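PDB 2Z1Q: acyl-CoA dehydrogenase from Thermus thermophilus, which probably oxidises saturated acyl-CoA thioesters to their 2,3-dehydroacyl-CoA products, passing the electrons to its bound FAD and on to an acceptor. Local coordinates for residues P64-A69 against V108-H113. Residues are numbered along the deposited sequence; the frame is centred on the assembly and turned at random.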
# COMPACT_ATOMS: atom_id res chain seq x y z
N PRO B 64 28.55 -7.58 -15.81
CA PRO B 64 28.57 -7.38 -17.26
C PRO B 64 27.55 -6.32 -17.69
O PRO B 64 27.81 -5.55 -18.63
CB PRO B 64 28.27 -8.78 -17.80
CG PRO B 64 27.44 -9.40 -16.71
CD PRO B 64 28.20 -8.97 -15.48
N LEU B 65 26.40 -6.27 -17.02
CA LEU B 65 25.37 -5.27 -17.35
C LEU B 65 25.88 -3.87 -17.09
O LEU B 65 25.60 -2.95 -17.85
CB LEU B 65 24.10 -5.50 -16.53
CG LEU B 65 23.12 -6.52 -17.09
CD1 LEU B 65 22.02 -6.77 -16.08
CD2 LEU B 65 22.52 -6.00 -18.41
N MET B 66 26.62 -3.72 -16.01
CA MET B 66 27.15 -2.42 -15.65
C MET B 66 28.24 -2.02 -16.66
O MET B 66 28.39 -0.84 -16.99
CB MET B 66 27.69 -2.46 -14.21
CG MET B 66 27.75 -1.10 -13.50
SD MET B 66 26.16 -0.37 -12.94
CE MET B 66 25.46 0.20 -14.46
N ARG B 67 29.00 -3.00 -17.15
CA ARG B 67 30.04 -2.74 -18.14
C ARG B 67 29.36 -2.24 -19.42
O ARG B 67 29.79 -1.26 -20.02
CB ARG B 67 30.82 -4.02 -18.46
CG ARG B 67 32.24 -4.07 -17.91
CD ARG B 67 32.28 -4.16 -16.38
NE ARG B 67 33.51 -4.81 -15.94
CZ ARG B 67 33.90 -4.91 -14.67
NH1 ARG B 67 33.15 -4.40 -13.70
NH2 ARG B 67 35.02 -5.54 -14.37
N LYS B 68 28.28 -2.91 -19.83
CA LYS B 68 27.57 -2.49 -21.04
C LYS B 68 27.03 -1.07 -20.92
O LYS B 68 27.12 -0.29 -21.86
CB LYS B 68 26.42 -3.45 -21.37
CG LYS B 68 26.87 -4.83 -21.84
CD LYS B 68 25.69 -5.73 -22.16
CE LYS B 68 26.17 -7.08 -22.68
NZ LYS B 68 26.92 -7.83 -21.64
N ALA B 69 26.45 -0.75 -19.76
CA ALA B 69 25.89 0.58 -19.53
C ALA B 69 27.01 1.61 -19.58
O ALA B 69 26.80 2.76 -19.95
CB ALA B 69 25.19 0.63 -18.18
N VAL B 108 18.67 -0.03 -8.89
CA VAL B 108 19.38 0.31 -7.65
C VAL B 108 20.89 0.15 -7.90
O VAL B 108 21.69 0.95 -7.45
CB VAL B 108 18.91 -0.57 -6.46
CG1 VAL B 108 19.71 -0.24 -5.19
CG2 VAL B 108 17.43 -0.31 -6.21
N THR B 109 21.27 -0.90 -8.63
CA THR B 109 22.69 -1.12 -8.95
C THR B 109 23.23 0.13 -9.64
O THR B 109 24.20 0.73 -9.19
CB THR B 109 22.86 -2.34 -9.89
OG1 THR B 109 22.23 -3.48 -9.31
CG2 THR B 109 24.34 -2.62 -10.12
N TYR B 110 22.56 0.53 -10.72
CA TYR B 110 22.94 1.73 -11.48
C TYR B 110 22.89 2.98 -10.59
O TYR B 110 23.85 3.75 -10.53
CB TYR B 110 21.97 1.93 -12.66
CG TYR B 110 22.18 3.22 -13.43
CD1 TYR B 110 23.17 3.32 -14.40
CD2 TYR B 110 21.40 4.36 -13.17
CE1 TYR B 110 23.40 4.50 -15.09
CE2 TYR B 110 21.62 5.56 -13.87
CZ TYR B 110 22.63 5.61 -14.83
OH TYR B 110 22.92 6.74 -15.56
N GLY B 111 21.76 3.16 -9.91
CA GLY B 111 21.58 4.32 -9.05
C GLY B 111 22.62 4.48 -7.95
O GLY B 111 23.17 5.56 -7.76
N ALA B 112 22.90 3.41 -7.22
CA ALA B 112 23.88 3.50 -6.15
C ALA B 112 25.25 3.87 -6.73
O ALA B 112 25.95 4.73 -6.21
CB ALA B 112 23.94 2.19 -5.38
N HIS B 113 25.62 3.23 -7.82
CA HIS B 113 26.89 3.51 -8.48
C HIS B 113 27.03 4.99 -8.92
O HIS B 113 27.89 5.71 -8.41
CB HIS B 113 27.04 2.58 -9.68
CG HIS B 113 28.31 2.78 -10.44
ND1 HIS B 113 29.55 2.43 -9.93
CD2 HIS B 113 28.54 3.27 -11.68
CE1 HIS B 113 30.48 2.70 -10.82
NE2 HIS B 113 29.90 3.21 -11.89
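Met-66 of helix 62-71 reaches across to Thr-109, Tyr-110 and His-113 of helix 106-117, a buried van der Waals contact between two helices of the N-terminal domain, carried by one methionine and without hydrogen bonds between the two segments. The axes of 64-69 and 108-113 come no nearer than 11.0 Å and cross at -60°, so one long side chain does almost all the bridging. CG of Met-66 stands anti to the backbone N (chi1 -156°), which sends the thioether out toward helix 106-117; bends at the next two torsions turn the methyl aside toward Tyr-110. The sulfur SD of Met-66 lies 4.0 Å from CG2 of Thr-109, and the two side chains run alongside each other, pointing opposite ways. Its methyl CE meets CD1 of Tyr-110 at 3.9 Å, at the ring edge and in the ring plane. SD also comes within 4.5 Å of CB of His-113, with the imidazole centroid 5.0 Å from the sulfur in a loose, oblique Met-aromatic approach. An alanine in place of Met-66 would probably open a gap between the helices, leaving the Tyr-110 edge and the Thr-109 methyl without their apolar partner. Hydrogen bonds hold both rings: Tyr-110 OH to Leu-74 O, His-113 ND1 to Ala-144 N and His-113 NE2 to Leu-137 O. Phe-106 and Leu-75 also pack on Met-66. Helix 30-54 packs against helix 62-71 through Leu-65 and Ala-69, while helix 106-117 rests Val-108 and Ala-112 on Ser-183, an FAD-binding residue of strand 172-183.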